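Local atomic coordinates of group 3 allergen SMIPP-S Yv6023A04 (Sarcoptes scabiei type hominis, PDB entry 3H7O), a protein that adopts the chymotrypsin-like fold of the peptidase S1 family but is an inactivated protease paralogue of the scabies mite, probably lacking the family's endopeptidase activity. Residues P108-T120 / K213-I225. The protein carries 3 engineered substitutions. Sequence-based numbering, arbitrary orientation.
Sequences PAKLPDIEFRPKT and KVGSYVSWIQDII
The amide N of Glu-115 donates to the carbonyl O of Gly-215 at 2.7 Å, tying the linker between the two beta-barrels of this chymotrypsin-like fold to the turn that leads into the C-terminal helix 218-225. The bond is short and fairly straight at the hydrogen, yet the donor stands above the carbonyl plane, 58° out of it. A type II beta turn from Asp-113 to Phe-116 presents this amide, and Gly-215 packs against the turn with its CA 3.7 Å from Phe-116 N. One water bridges the same two pieces, accepting from Gly-215 N and donating to Phe-116 O.

The exposed Glu-115 bends at chi2 (-56°), bringing its carboxylate over Ser-216, whose OG gives a weak 3.5 Å hydrogen bond to OE1 of Glu-115. Lys-213 NZ lies near that carboxylate but beyond salt-bridge range, while CG and CD of Lys-213 pass along Phe-116 O.

Apolar packing runs from the turn onto the helix. The Pro-112 ring crosses Val-214 at about a right angle, with Pro-112 CD 3.6 Å from Val-214 CG1. Leu-111 places CB against Val-218 CG2 and sends CD1 to Ile-221 CG2 and, tip to tip, to Ile-225 CD1. Ile-221 also touches Ile-92 of strand 91-95, which places the helix on the N-terminal barrel. Val-218 holds CG1 between its backbone N and carbonyl carbon (chi1 82°), where it meets Ile-114 CD1 in a tight 3.4 Å contact.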
# COMPACT_ATOMS: atom_id res chain seq x y z
N PRO A 108 1.50 7.09 -12.46
CA PRO A 108 2.48 6.64 -11.48
C PRO A 108 2.71 7.68 -10.38
O PRO A 108 2.59 8.88 -10.62
CB PRO A 108 3.76 6.46 -12.31
CG PRO A 108 3.32 6.50 -13.74
CD PRO A 108 2.12 7.37 -13.76
N ALA A 109 3.01 7.21 -9.17
CA ALA A 109 3.42 8.08 -8.08
C ALA A 109 4.89 8.45 -8.27
O ALA A 109 5.65 7.71 -8.89
CB ALA A 109 3.21 7.39 -6.74
N LYS A 110 5.28 9.60 -7.74
CA LYS A 110 6.68 10.01 -7.77
C LYS A 110 7.42 9.40 -6.59
O LYS A 110 6.86 9.25 -5.51
CB LYS A 110 6.81 11.53 -7.77
CG LYS A 110 6.43 12.20 -9.09
N LEU A 111 8.68 9.03 -6.80
CA LEU A 111 9.50 8.45 -5.74
C LEU A 111 10.21 9.52 -4.91
O LEU A 111 10.61 10.55 -5.45
CB LEU A 111 10.51 7.46 -6.32
CG LEU A 111 9.95 6.10 -6.76
CD1 LEU A 111 10.99 5.33 -7.57
CD2 LEU A 111 9.47 5.28 -5.56
N PRO A 112 10.36 9.28 -3.60
CA PRO A 112 11.02 10.25 -2.73
C PRO A 112 12.53 10.20 -2.89
O PRO A 112 13.06 9.30 -3.55
CB PRO A 112 10.62 9.77 -1.34
CG PRO A 112 10.53 8.29 -1.47
CD PRO A 112 10.03 8.03 -2.87
N ASP A 113 13.22 11.18 -2.30
CA ASP A 113 14.67 11.15 -2.18
C ASP A 113 15.10 9.96 -1.32
O ASP A 113 14.34 9.47 -0.49
CB ASP A 113 15.18 12.44 -1.53
CG ASP A 113 15.10 13.65 -2.45
OD1 ASP A 113 14.83 13.48 -3.66
OD2 ASP A 113 15.31 14.78 -1.96
N ILE A 114 16.33 9.50 -1.54
CA ILE A 114 16.95 8.48 -0.69
C ILE A 114 16.77 8.84 0.78
O ILE A 114 17.06 9.97 1.19
CB ILE A 114 18.47 8.32 -1.01
CG1 ILE A 114 18.68 7.78 -2.44
CG2 ILE A 114 19.17 7.45 0.04
CD1 ILE A 114 18.49 6.27 -2.60
N GLU A 115 16.27 7.88 1.55
CA GLU A 115 16.12 8.01 3.01
C GLU A 115 15.16 9.11 3.46
O GLU A 115 15.24 9.58 4.60
CB GLU A 115 17.49 8.15 3.70
CG GLU A 115 18.37 6.90 3.67
CD GLU A 115 17.69 5.65 4.25
OE1 GLU A 115 16.91 5.78 5.22
OE2 GLU A 115 17.95 4.55 3.74
N PHE A 116 14.24 9.52 2.58
CA PHE A 116 13.28 10.56 2.95
C PHE A 116 12.37 10.12 4.09
O PHE A 116 11.77 9.05 4.05
CB PHE A 116 12.44 11.02 1.76
CG PHE A 116 11.43 12.07 2.11
CD1 PHE A 116 11.81 13.41 2.21
CD2 PHE A 116 10.10 11.73 2.38
CE1 PHE A 116 10.89 14.39 2.55
CE2 PHE A 116 9.18 12.71 2.73
CZ PHE A 116 9.57 14.04 2.81
N ARG A 117 12.28 10.97 5.11
CA ARG A 117 11.40 10.75 6.25
C ARG A 117 10.40 11.90 6.32
O ARG A 117 10.81 13.06 6.46
CB ARG A 117 12.23 10.67 7.54
CG ARG A 117 11.41 10.57 8.82
CD ARG A 117 12.30 10.42 10.05
NE ARG A 117 13.20 11.55 10.25
CZ ARG A 117 12.87 12.70 10.85
NH1 ARG A 117 11.64 12.90 11.31
NH2 ARG A 117 13.77 13.66 10.97
N PRO A 118 9.09 11.60 6.21
CA PRO A 118 8.10 12.67 6.35
C PRO A 118 8.21 13.31 7.73
O PRO A 118 8.36 12.60 8.74
CB PRO A 118 6.76 11.94 6.19
CG PRO A 118 7.05 10.51 6.46
CD PRO A 118 8.45 10.29 5.98
N LYS A 119 8.19 14.64 7.78
CA LYS A 119 8.39 15.37 9.03
C LYS A 119 7.31 15.02 10.05
O LYS A 119 6.14 14.84 9.69
CB LYS A 119 8.43 16.87 8.77
N THR A 120 7.71 14.91 11.31
CA THR A 120 6.78 14.68 12.41
C THR A 120 5.85 15.89 12.55
O THR A 120 6.32 17.03 12.64
CB THR A 120 7.53 14.39 13.73
OG1 THR A 120 8.38 13.25 13.55
CG2 THR A 120 6.56 14.10 14.87
N LYS A 213 8.77 2.95 5.19
CA LYS A 213 9.35 4.18 4.67
C LYS A 213 9.94 3.94 3.28
O LYS A 213 10.96 3.28 3.13
CB LYS A 213 10.40 4.69 5.66
CG LYS A 213 10.99 6.05 5.34
CD LYS A 213 11.61 6.70 6.59
CE LYS A 213 12.55 5.76 7.34
NZ LYS A 213 13.66 6.51 8.01
N VAL A 214 9.27 4.48 2.26
CA VAL A 214 9.67 4.26 0.86
C VAL A 214 11.10 4.76 0.60
O VAL A 214 11.87 4.12 -0.12
CB VAL A 214 8.64 4.86 -0.14
CG1 VAL A 214 9.14 4.74 -1.58
CG2 VAL A 214 7.30 4.15 -0.02
N GLY A 215 11.46 5.88 1.23
CA GLY A 215 12.81 6.45 1.12
C GLY A 215 13.93 5.47 1.45
O GLY A 215 15.02 5.56 0.88
N SER A 216 13.65 4.54 2.35
CA SER A 216 14.64 3.53 2.76
C SER A 216 14.90 2.46 1.70
O SER A 216 15.93 1.79 1.74
CB SER A 216 14.20 2.86 4.06
OG SER A 216 14.06 3.81 5.09
N TYR A 217 13.97 2.32 0.75
CA TYR A 217 14.04 1.28 -0.27
C TYR A 217 14.12 1.82 -1.70
O TYR A 217 14.12 1.05 -2.66
CB TYR A 217 12.83 0.34 -0.17
CG TYR A 217 12.72 -0.35 1.17
CD1 TYR A 217 13.33 -1.59 1.40
CD2 TYR A 217 12.00 0.23 2.22
CE1 TYR A 217 13.23 -2.22 2.63
CE2 TYR A 217 11.90 -0.40 3.46
CZ TYR A 217 12.52 -1.62 3.65
OH TYR A 217 12.42 -2.24 4.88
N VAL A 218 14.22 3.14 -1.83
CA VAL A 218 14.10 3.77 -3.15
C VAL A 218 15.27 3.42 -4.08
O VAL A 218 15.09 3.38 -5.30
CB VAL A 218 13.81 5.30 -3.05
CG1 VAL A 218 15.07 6.09 -2.80
CG2 VAL A 218 13.10 5.79 -4.30
N SER A 219 16.44 3.15 -3.51
CA SER A 219 17.59 2.67 -4.29
C SER A 219 17.29 1.29 -4.90
O SER A 219 17.55 1.06 -6.09
CB SER A 219 18.84 2.60 -3.41
OG SER A 219 19.95 2.16 -4.16
N TRP A 220 16.73 0.40 -4.08
CA TRP A 220 16.33 -0.93 -4.51
C TRP A 220 15.18 -0.87 -5.52
O TRP A 220 15.20 -1.59 -6.52
CB TRP A 220 15.96 -1.78 -3.29
CG TRP A 220 15.22 -3.06 -3.60
CD1 TRP A 220 15.73 -4.17 -4.21
CD2 TRP A 220 13.85 -3.36 -3.31
NE1 TRP A 220 14.76 -5.14 -4.32
CE2 TRP A 220 13.60 -4.67 -3.78
CE3 TRP A 220 12.81 -2.64 -2.70
CZ2 TRP A 220 12.35 -5.28 -3.65
CZ3 TRP A 220 11.56 -3.25 -2.57
CH2 TRP A 220 11.34 -4.56 -3.05
N ILE A 221 14.20 -0.01 -5.26
CA ILE A 221 13.06 0.20 -6.17
C ILE A 221 13.53 0.69 -7.54
O ILE A 221 13.10 0.17 -8.57
CB ILE A 221 12.01 1.18 -5.56
CG1 ILE A 221 11.33 0.54 -4.34
CG2 ILE A 221 10.96 1.59 -6.60
CD1 ILE A 221 10.61 1.53 -3.44
N GLN A 222 14.42 1.68 -7.55
CA GLN A 222 14.99 2.21 -8.80
C GLN A 222 15.71 1.14 -9.61
O GLN A 222 15.61 1.12 -10.84
CB GLN A 222 15.93 3.39 -8.52
CG GLN A 222 15.24 4.70 -8.21
CD GLN A 222 16.19 5.78 -7.69
OE1 GLN A 222 17.36 5.52 -7.42
NE2 GLN A 222 15.67 6.99 -7.55
N ASP A 223 16.43 0.26 -8.92
CA ASP A 223 17.11 -0.88 -9.56
C ASP A 223 16.14 -1.83 -10.26
O ASP A 223 16.43 -2.35 -11.34
CB ASP A 223 17.95 -1.66 -8.54
CG ASP A 223 19.24 -0.94 -8.17
OD1 ASP A 223 19.66 -0.03 -8.92
OD2 ASP A 223 19.83 -1.29 -7.13
N ILE A 224 14.99 -2.07 -9.64
CA ILE A 224 13.96 -2.93 -10.22
C ILE A 224 13.23 -2.22 -11.37
O ILE A 224 13.02 -2.81 -12.43
CB ILE A 224 12.95 -3.44 -9.16
CG1 ILE A 224 13.67 -4.11 -7.97
CG2 ILE A 224 11.90 -4.37 -9.78
CD1 ILE A 224 14.57 -5.29 -8.32
N ILE A 225 12.85 -0.96 -11.16
CA ILE A 225 12.14 -0.16 -12.17
C ILE A 225 12.89 -0.08 -13.50
O ILE A 225 12.28 -0.15 -14.57
CB ILE A 225 11.82 1.29 -11.66
CG1 ILE A 225 10.61 1.27 -10.73
CG2 ILE A 225 11.57 2.25 -12.83
CD1 ILE A 225 10.27 2.64 -10.15
O HOH W 1 9.84 7.89 2.31